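Local coordinates for protein cyanophycinase-like exopeptidase (actinobacterium SCGC AAA027-L06, PDB 6NQC) that probably hydrolyses peptide bonds as a serine exopeptidase of family S51, related to the cyanophycinases, at residues 183-188 / 212-217; 216-221 / 239-244; 165-170 / 203-208. All coordinates share one frame; numbering follows the deposited sequence.

Overall arrangement
Going from the N terminus, the loop 165-170 comes first and packs against 203-208, so interaction 3 closes a long loop that contains strand 184-187. Interaction 1 opens inside that loop, at 183-188, and closes beyond it at 212-217: the two cross, and the end of helix 199-205 is held between the loop and the sheet. Arg185 ties interaction 1 to that helix end. Interaction 2 starts on Gly216 and Ile217, where interaction 1 ends, and closes at 239-244. Interactions 1 and 2 thus place strand 213-217 between a parallel and an antiparallel neighbour in one mixed sheet.

Interaction 1 (183-188 / 212-217); sequences NVRVIP and SILIGI
Arg185 leaves its backbone with CG trans to the main-chain nitrogen (chi1 175°) and bends at chi3 (76°), which folds its guanidinium back over Leu214; Leu214, with the same first torsion, sets CD1 against one face of that flat group, over its centre. The two belong to a beta-alpha-beta crossover, in which strands 184-187 and 213-217 run parallel in a mixed sheet and helix 199-205 lies between them in sequence. Leu214 CD1 is 3.5 Å from Arg185 CZ, and the two side chains run alongside each other. This apolar support leaves the polar rim of Arg185 to others: NE makes a salt bridge to Asp211 and NH2 bonds to Leu205 O, tying the strand to the end of the helix. Ile187 closes over the same leucine, its CD1 3.9 Å from Leu214 CD1.

Five backbone hydrogen bonds join the strands, alternating in direction as parallel pairing requires. Arg185 uses both its polar backbone atoms, its N giving to Ile213 O and its O accepting from Ile215 N, each at 2.9 Å. Ile187 does the same with Ile215 O and Ile217 N.

Val184, Val186, Ile213, Ile215 and Ile217 give the other face its aliphatic side chains, and Leu28 of strand 26-29 packs on Val186 and Ile217. Val186 spreads its two methyls between neighbours on the opposing strand: CG2 lies 3.8 Å from Ile215 CG1, and CG1 lies 3.8 Å from Ile217 CD1.

Interaction 2 (216-221 / 239-244); sequences GIDEVT and KVHILK
A histidine-carboxylate hydrogen bond marks the place where strand 213-217 runs out into a turn beside strand 240-244. Asp218 and His241 carry it, their side chains roughly perpendicular, the carboxylate turned 56° from the ring plane. His241 NE2 donates a hydrogen bond to Asp218 OD1 at 2.9 Å, reaching the oxygen from above the carboxylate plane; a weak second bond joins NE2 to OD2. Asp218 OD2 is gripped more firmly by the backbone, Lys239 N lying 3.0 Å away. With Asp218 N bonded to Lys239 O at 3.0 Å, this side chain and main chain clasp the same residue, which probably fixes the carboxylate and favours its charged form. Asp218 CG lies beside the backbone N (chi1 -74°), a setting that carries the carboxylate across to strand 240-244.

The strands form an antiparallel pair in the mixed sheet. Gly216 and His241 are its hydrogen-bonded pair, with Gly216 N to His241 O and His241 N to Gly216 O both 2.7 Å. Next along, Ile217 and Val240 make a non-hydrogen-bonded pair, Ile217 CG1 touching Val240 CG2 at 4.2 Å. Leu243 CD1 comes to 3.8 Å from Gly216 N, and Leu243 and Lys244 together stand opposite Leu214, a classic beta bulge.

A type II turn runs from Asp218 to Thr221. Glu219, within it, bonds through OE2 to His189 ND1, consistent with a Ser-His-Glu triad completed by Ser154. Thr221 OG1 gives a hydrogen bond to Glu219 O at 3.0 Å and is also hydrogen-bonded to Ala238 N.

Interaction 3 (165-170 / 203-208); sequences PNFRLS and KILLDL
The loop that follows strand 163-164 packs against the C-terminal end of helix 199-205, the helix of the crossover between strands 184-187 and 213-217. The contact is apolar: Pro165 and Phe167 of the loop meet Ile204, Leu205 and Leu208. Pro165 turns its ring toward the helix end: CG meets Leu205 CD1 at 3.9 Å, while CB rests 3.8 Å from Leu208 CD1, the leucine lying crosswise to the ring. Leu205 sets CG trans to the main-chain nitrogen (chi1 -172°), which carries its methyls toward the loop. Phe167 brings CE2 to 3.7 Å from Leu205 CB and 3.9 Å from its CD2, and Leu205 CD1 lies in the ring plane at its edge. An alanine at Leu205 would keep CB but lose CG and both methyls, and the gap would probably leave the Phe167 ring freer to turn and the Pro165 ring less supported.

A type I turn from Asn166 to Leu169 shapes the loop. Leu169 N bonds to Asn166 O, and Asn166 OD1 accepts from Arg168 N at 3.0 Å, an Asx turn. Pro165 and Leu208 also touch Arg185 of strand 184-187. Ile204 lies along the turn and the residue after it, its CD1 3.8 Å from both Phe167 O and Ser170 CA.

Interaction 1 (183-188 / 212-217)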
loop_
_atom_site.group_PDB
_atom_site.type_symbol
_atom_site.label_atom_id
_atom_site.label_comp_id
_atom_site.label_asym_id
_atom_site.label_seq_id
_atom_site.Cartn_x
_atom_site.Cartn_y
_atom_site.Cartn_z
ATOM N N ASN A 183 9.322 -11.138 -1.272
ATOM C CA ASN A 183 9.036 -12.463 -0.721
ATOM C C ASN A 183 7.797 -12.498 0.157
ATOM O O ASN A 183 7.570 -13.494 0.850
ATOM C CB ASN A 183 10.246 -12.976 0.066
ATOM C CG ASN A 183 10.505 -12.198 1.322
ATOM O OD1 ASN A 183 10.311 -10.986 1.371
ATOM N ND2 ASN A 183 10.960 -12.894 2.354
ATOM N N VAL A 184 6.983 -11.455 0.136
ATOM C CA VAL A 184 5.801 -11.386 0.974
ATOM C C VAL A 184 4.621 -10.989 0.092
ATOM O O VAL A 184 4.758 -10.160 -0.814
ATOM C CB VAL A 184 5.987 -10.388 2.134
ATOM C CG1 VAL A 184 4.706 -10.344 2.925
ATOM C CG2 VAL A 184 7.175 -10.782 2.979
ATOM N N ARG A 185 3.483 -11.604 0.341
ATOM C CA ARG A 185 2.207 -11.200 -0.237
ATOM C C ARG A 185 1.160 -11.078 0.864
ATOM O O ARG A 185 1.166 -11.838 1.837
ATOM C CB ARG A 185 1.758 -12.197 -1.281
ATOM C CG ARG A 185 0.370 -11.905 -1.853
ATOM C CD ARG A 185 0.123 -12.835 -3.061
ATOM N NE ARG A 185 -0.192 -14.226 -2.739
ATOM C CZ ARG A 185 -1.393 -14.701 -2.412
ATOM N NH1 ARG A 185 -2.446 -13.899 -2.269
ATOM N NH2 ARG A 185 -1.523 -15.985 -2.168
ATOM N N VAL A 186 0.217 -10.158 0.654
ATOM C CA VAL A 186 -0.761 -9.751 1.650
ATOM C C VAL A 186 -2.172 -10.094 1.179
ATOM O O VAL A 186 -2.575 -9.739 0.062
ATOM C CB VAL A 186 -0.690 -8.228 1.916
ATOM C CG1 VAL A 186 -1.919 -7.742 2.713
ATOM C CG2 VAL A 186 0.624 -7.882 2.567
ATOM N N ILE A 187 -2.955 -10.682 2.078
ATOM C CA ILE A 187 -4.397 -10.769 1.947
ATOM C C ILE A 187 -5.001 -9.719 2.893
ATOM O O ILE A 187 -4.852 -9.864 4.116
ATOM C CB ILE A 187 -4.913 -12.173 2.272
ATOM C CG1 ILE A 187 -4.268 -13.157 1.303
ATOM C CG2 ILE A 187 -6.409 -12.197 2.121
ATOM C CD1 ILE A 187 -4.443 -14.616 1.669
ATOM N N PRO A 188 -5.630 -8.675 2.374
ATOM C CA PRO A 188 -6.203 -7.633 3.239
ATOM C C PRO A 188 -7.586 -8.039 3.721
ATOM O O PRO A 188 -8.058 -9.098 3.405
ATOM C CB PRO A 188 -6.284 -6.423 2.315
ATOM C CG PRO A 188 -6.451 -7.014 0.911
ATOM C CD PRO A 188 -5.728 -8.348 0.935
ATOM N N SER A 212 6.066 -16.900 -1.455
ATOM C CA SER A 212 7.050 -17.341 -0.469
ATOM C C SER A 212 6.343 -17.252 0.879
ATOM O O SER A 212 5.755 -18.230 1.334
ATOM C CB SER A 212 8.325 -16.505 -0.519
ATOM O OG SER A 212 8.905 -16.570 -1.820
ATOM N N ILE A 213 6.336 -16.045 1.489
ATOM C CA ILE A 213 5.642 -15.772 2.735
ATOM C C ILE A 213 4.306 -15.112 2.417
ATOM O O ILE A 213 4.228 -14.151 1.619
ATOM C CB ILE A 213 6.476 -14.881 3.680
ATOM C CG1 ILE A 213 7.743 -15.593 4.109
ATOM C CG2 ILE A 213 5.587 -14.425 4.876
ATOM C CD1 ILE A 213 8.732 -14.698 4.774
ATOM N N LEU A 214 3.254 -15.636 3.020
ATOM C CA LEU A 214 1.894 -15.160 2.819
ATOM C C LEU A 214 1.357 -14.712 4.161
ATOM O O LEU A 214 1.386 -15.484 5.137
ATOM C CB LEU A 214 0.994 -16.258 2.249
ATOM C CG LEU A 214 -0.466 -15.894 2.051
ATOM C CD1 LEU A 214 -0.564 -14.796 0.952
ATOM C CD2 LEU A 214 -1.326 -17.081 1.664
ATOM N N ILE A 215 0.812 -13.492 4.205
ATOM C CA ILE A 215 0.282 -12.977 5.460
ATOM C C ILE A 215 -1.105 -12.435 5.219
ATOM O O ILE A 215 -1.446 -11.982 4.111
ATOM C CB ILE A 215 1.160 -11.865 6.087
ATOM C CG1 ILE A 215 1.182 -10.599 5.230
ATOM C CG2 ILE A 215 2.556 -12.412 6.247
ATOM C CD1 ILE A 215 1.913 -9.418 5.892
ATOM N N GLY A 216 -1.897 -12.432 6.280
ATOM C CA GLY A 216 -3.190 -11.781 6.278
ATOM C C GLY A 216 -3.170 -10.607 7.236
ATOM O O GLY A 216 -2.582 -10.688 8.318
ATOM N N ILE A 217 -3.818 -9.522 6.833
ATOM C CA ILE A 217 -3.930 -8.316 7.657
ATOM C C ILE A 217 -5.415 -8.032 7.823
ATOM O O ILE A 217 -6.131 -7.840 6.832
ATOM C CB ILE A 217 -3.193 -7.126 7.031
ATOM C CG1 ILE A 217 -1.702 -7.494 6.844
ATOM C CG2 ILE A 217 -3.314 -5.885 7.931
ATOM C CD1 ILE A 217 -0.882 -6.377 6.154
#

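Interaction 2 (216-221 / 239-244)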
loop_
_atom_site.group_PDB
_atom_site.type_symbol
_atom_site.label_atom_id
_atom_site.label_comp_id
_atom_site.label_asym_id
_atom_site.label_seq_id
_atom_site.Cartn_x
_atom_site.Cartn_y
_atom_site.Cartn_z
ATOM N N GLY A 216 -1.897 -12.432 6.280
ATOM C CA GLY A 216 -3.190 -11.781 6.278
ATOM C C GLY A 216 -3.170 -10.607 7.236
ATOM O O GLY A 216 -2.582 -10.688 8.318
ATOM N N ILE A 217 -3.818 -9.522 6.833
ATOM C CA ILE A 217 -3.930 -8.316 7.657
ATOM C C ILE A 217 -5.415 -8.032 7.823
ATOM O O ILE A 217 -6.131 -7.840 6.832
ATOM C CB ILE A 217 -3.193 -7.126 7.031
ATOM C CG1 ILE A 217 -1.702 -7.494 6.844
ATOM C CG2 ILE A 217 -3.314 -5.885 7.931
ATOM C CD1 ILE A 217 -0.882 -6.377 6.154
ATOM N N ASP A 218 -5.874 -8.040 9.076
ATOM C CA ASP A 218 -7.256 -7.728 9.393
ATOM C C ASP A 218 -7.611 -6.278 9.040
ATOM O O ASP A 218 -6.744 -5.407 8.862
ATOM C CB ASP A 218 -7.548 -7.902 10.893
ATOM C CG ASP A 218 -7.637 -9.353 11.320
ATOM O OD1 ASP A 218 -7.754 -10.208 10.437
ATOM O OD2 ASP A 218 -7.572 -9.629 12.528
ATOM N N GLU A 219 -8.918 -6.010 9.004
ATOM C CA GLU A 219 -9.390 -4.643 8.854
ATOM C C GLU A 219 -8.834 -3.742 9.959
ATOM O O GLU A 219 -8.554 -4.179 11.092
ATOM C CB GLU A 219 -10.916 -4.631 8.842
ATOM C CG GLU A 219 -11.455 -5.344 7.599
ATOM C CD GLU A 219 -12.891 -5.049 7.277
ATOM O OE1 GLU A 219 -13.686 -4.865 8.215
ATOM O OE2 GLU A 219 -13.200 -5.019 6.085
ATOM N N VAL A 220 -8.571 -2.502 9.563
ATOM C CA VAL A 220 -8.062 -1.439 10.423
ATOM C C VAL A 220 -6.825 -1.887 11.173
ATOM O O VAL A 220 -6.610 -1.522 12.327
ATOM C CB VAL A 220 -9.183 -0.983 11.388
ATOM C CG1 VAL A 220 -8.807 0.345 12.036
ATOM C CG2 VAL A 220 -10.487 -0.882 10.653
ATOM N N THR A 221 -5.981 -2.660 10.497
ATOM C CA THR A 221 -4.708 -3.130 11.025
ATOM C C THR A 221 -3.675 -2.929 9.926
ATOM O O THR A 221 -4.012 -2.919 8.726
ATOM C CB THR A 221 -4.774 -4.594 11.427
ATOM O OG1 THR A 221 -5.915 -4.791 12.285
ATOM C CG2 THR A 221 -3.542 -5.047 12.164
ATOM N N LYS A 239 -5.455 -8.079 14.062
ATOM C CA LYS A 239 -4.321 -8.985 13.957
ATOM C C LYS A 239 -3.725 -9.061 12.554
ATOM O O LYS A 239 -4.362 -8.773 11.542
ATOM C CB LYS A 239 -4.709 -10.398 14.407
ATOM C CG LYS A 239 -5.447 -10.450 15.743
ATOM C CD LYS A 239 -5.748 -11.910 16.131
ATOM C CE LYS A 239 -6.797 -12.019 17.245
ATOM N NZ LYS A 239 -7.942 -12.904 16.840
ATOM N N VAL A 240 -2.464 -9.445 12.542
ATOM C CA VAL A 240 -1.758 -9.892 11.353
ATOM C C VAL A 240 -1.548 -11.389 11.506
ATOM O O VAL A 240 -1.055 -11.854 12.546
ATOM C CB VAL A 240 -0.408 -9.184 11.188
ATOM C CG1 VAL A 240 0.405 -9.845 10.082
ATOM C CG2 VAL A 240 -0.626 -7.720 10.915
ATOM N N HIS A 241 -1.874 -12.131 10.464
ATOM C CA HIS A 241 -1.797 -13.581 10.456
ATOM C C HIS A 241 -0.679 -14.045 9.543
ATOM O O HIS A 241 -0.640 -13.694 8.356
ATOM C CB HIS A 241 -3.137 -14.151 10.009
ATOM C CG HIS A 241 -4.293 -13.523 10.701
ATOM N ND1 HIS A 241 -4.929 -14.117 11.774
ATOM C CD2 HIS A 241 -4.911 -12.334 10.506
ATOM C CE1 HIS A 241 -5.900 -13.331 12.198
ATOM N NE2 HIS A 241 -5.914 -12.245 11.445
ATOM N N ILE A 242 0.249 -14.804 10.115
ATOM C CA ILE A 242 1.275 -15.471 9.313
ATOM C C ILE A 242 0.685 -16.769 8.796
ATOM O O ILE A 242 0.354 -17.661 9.572
ATOM C CB ILE A 242 2.540 -15.721 10.138
ATOM C CG1 ILE A 242 2.953 -14.444 10.855
ATOM C CG2 ILE A 242 3.662 -16.261 9.253
ATOM C CD1 ILE A 242 2.932 -13.184 9.965
ATOM N N LEU A 243 0.569 -16.896 7.473
ATOM C CA LEU A 243 -0.187 -18.011 6.904
ATOM C C LEU A 243 0.669 -19.083 6.249
ATOM O O LEU A 243 0.354 -20.268 6.382
ATOM C CB LEU A 243 -1.195 -17.498 5.859
ATOM C CG LEU A 243 -2.182 -16.456 6.383
ATOM C CD1 LEU A 243 -3.045 -15.953 5.279
ATOM C CD2 LEU A 243 -3.037 -17.034 7.493
ATOM N N LYS A 244 1.720 -18.695 5.535
ATOM C CA LYS A 244 2.532 -19.624 4.757
ATOM C C LYS A 244 3.935 -19.058 4.651
ATOM O O LYS A 244 4.120 -17.835 4.621
ATOM C CB LYS A 244 1.936 -19.853 3.360
ATOM C CG LYS A 244 2.710 -20.839 2.550
ATOM C CD LYS A 244 1.915 -21.323 1.364
ATOM C CE LYS A 244 2.296 -20.560 0.119
ATOM N NZ LYS A 244 1.100 -20.116 -0.605
#

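Interaction 3 (165-170 / 203-208)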
loop_
_atom_site.group_PDB
_atom_site.type_symbol
_atom_site.label_atom_id
_atom_site.label_comp_id
_atom_site.label_asym_id
_atom_site.label_seq_id
_atom_site.Cartn_x
_atom_site.Cartn_y
_atom_site.Cartn_z
ATOM N N PRO A 165 -3.405 -12.238 -7.090
ATOM C CA PRO A 165 -4.245 -13.398 -7.455
ATOM C C PRO A 165 -5.485 -12.966 -8.210
ATOM O O PRO A 165 -6.088 -11.941 -7.899
ATOM C CB PRO A 165 -4.646 -13.988 -6.109
ATOM C CG PRO A 165 -4.553 -12.779 -5.161
ATOM C CD PRO A 165 -3.407 -11.998 -5.637
ATOM N N ASN A 166 -5.859 -13.761 -9.198
ATOM C CA ASN A 166 -7.071 -13.525 -9.984
ATOM C C ASN A 166 -8.063 -14.659 -9.760
ATOM O O ASN A 166 -7.929 -15.742 -10.360
ATOM C CB ASN A 166 -6.755 -13.372 -11.472
ATOM C CG ASN A 166 -7.921 -12.779 -12.257
ATOM O OD1 ASN A 166 -9.085 -13.010 -11.923
ATOM N ND2 ASN A 166 -7.614 -12.025 -13.303
ATOM N N PHE A 167 -9.100 -14.370 -8.945
ATOM C CA PHE A 167 -10.114 -15.378 -8.625
ATOM C C PHE A 167 -10.885 -15.827 -9.851
ATOM O O PHE A 167 -11.370 -16.958 -9.909
ATOM C CB PHE A 167 -11.194 -14.880 -7.646
ATOM C CG PHE A 167 -10.688 -14.065 -6.540
ATOM C CD1 PHE A 167 -11.355 -12.917 -6.155
ATOM C CD2 PHE A 167 -9.536 -14.441 -5.883
ATOM C CE1 PHE A 167 -10.875 -12.151 -5.138
ATOM C CE2 PHE A 167 -9.042 -13.675 -4.859
ATOM C CZ PHE A 167 -9.715 -12.533 -4.475
ATOM N N ARG A 168 -11.091 -14.925 -10.800
ATOM C CA ARG A 168 -11.905 -15.232 -11.964
ATOM C C ARG A 168 -11.218 -16.209 -12.897
ATOM O O ARG A 168 -11.879 -16.727 -13.808
ATOM C CB ARG A 168 -12.257 -13.924 -12.692
ATOM C CG ARG A 168 -13.503 -13.197 -12.093
ATOM C CD ARG A 168 -13.229 -11.720 -11.694
ATOM N NE ARG A 168 -12.352 -11.615 -10.519
ATOM C CZ ARG A 168 -11.140 -11.039 -10.511
ATOM N NH1 ARG A 168 -10.620 -10.494 -11.625
ATOM N NH2 ARG A 168 -10.429 -11.029 -9.376
ATOM N N LEU A 169 -9.924 -16.500 -12.676
ATOM C CA LEU A 169 -9.159 -17.266 -13.637
ATOM C C LEU A 169 -8.570 -18.494 -12.961
ATOM O O LEU A 169 -9.253 -19.515 -12.829
ATOM C CB LEU A 169 -8.081 -16.365 -14.259
ATOM C CG LEU A 169 -8.506 -15.243 -15.193
ATOM C CD1 LEU A 169 -7.257 -14.693 -15.874
ATOM C CD2 LEU A 169 -9.542 -15.735 -16.203
ATOM N N SER A 170 -7.304 -18.464 -12.567
ATOM C CA SER A 170 -6.677 -19.604 -11.896
ATOM C C SER A 170 -5.435 -19.095 -11.163
ATOM O O SER A 170 -5.003 -17.960 -11.360
ATOM C CB SER A 170 -6.315 -20.719 -12.892
ATOM O OG SER A 170 -5.086 -20.461 -13.559
ATOM N N LYS A 203 -9.281 -20.533 -2.552
ATOM C CA LYS A 203 -8.116 -21.394 -2.723
ATOM C C LYS A 203 -7.021 -20.678 -3.496
ATOM O O LYS A 203 -5.820 -20.868 -3.212
ATOM C CB LYS A 203 -8.495 -22.696 -3.442
ATOM C CG LYS A 203 -9.361 -23.644 -2.597
ATOM C CD LYS A 203 -9.935 -24.823 -3.401
ATOM C CE LYS A 203 -11.106 -25.501 -2.660
ATOM N NZ LYS A 203 -12.409 -25.440 -3.436
ATOM N N ILE A 204 -7.419 -19.880 -4.501
ATOM C CA ILE A 204 -6.473 -19.068 -5.259
ATOM C C ILE A 204 -5.869 -17.982 -4.360
ATOM O O ILE A 204 -4.652 -17.797 -4.302
ATOM C CB ILE A 204 -7.187 -18.475 -6.482
ATOM C CG1 ILE A 204 -7.591 -19.583 -7.481
ATOM C CG2 ILE A 204 -6.323 -17.425 -7.202
ATOM C CD1 ILE A 204 -8.537 -19.157 -8.602
ATOM N N LEU A 205 -6.728 -17.233 -3.667
ATOM C CA LEU A 205 -6.283 -16.179 -2.769
ATOM C C LEU A 205 -5.281 -16.703 -1.753
ATOM O O LEU A 205 -4.320 -16.001 -1.396
ATOM C CB LEU A 205 -7.493 -15.569 -2.063
ATOM C CG LEU A 205 -7.330 -14.335 -1.200
ATOM C CD1 LEU A 205 -6.487 -13.278 -1.853
ATOM C CD2 LEU A 205 -8.736 -13.722 -0.940
ATOM N N LEU A 206 -5.452 -17.942 -1.311
ATOM C CA LEU A 206 -4.588 -18.495 -0.268
ATOM C C LEU A 206 -3.341 -19.194 -0.785
ATOM O O LEU A 206 -2.511 -19.603 0.028
ATOM C CB LEU A 206 -5.386 -19.462 0.608
ATOM C CG LEU A 206 -6.365 -18.771 1.564
ATOM C CD1 LEU A 206 -7.311 -19.758 2.221
ATOM C CD2 LEU A 206 -5.543 -17.988 2.595
ATOM N N ASP A 207 -3.172 -19.346 -2.101
ATOM C CA ASP A 207 -2.086 -20.233 -2.561
ATOM C C ASP A 207 -1.792 -19.947 -4.025
ATOM O O ASP A 207 -2.466 -20.485 -4.911
ATOM C CB ASP A 207 -2.469 -21.702 -2.341
ATOM C CG ASP A 207 -1.457 -22.668 -2.866
ATOM O OD1 ASP A 207 -0.292 -22.251 -3.106
ATOM O OD2 ASP A 207 -1.843 -23.847 -3.042
ATOM N N LEU A 208 -0.765 -19.124 -4.256
ATOM C CA LEU A 208 -0.236 -18.865 -5.575
ATOM C C LEU A 208 1.105 -19.545 -5.738
ATOM O O LEU A 208 1.893 -19.626 -4.775
ATOM C CB LEU A 208 -0.056 -17.372 -5.871
ATOM C CG LEU A 208 -1.354 -16.549 -5.844
ATOM C CD1 LEU A 208 -0.995 -15.046 -6.093
ATOM C CD2 LEU A 208 -2.341 -16.989 -6.897
#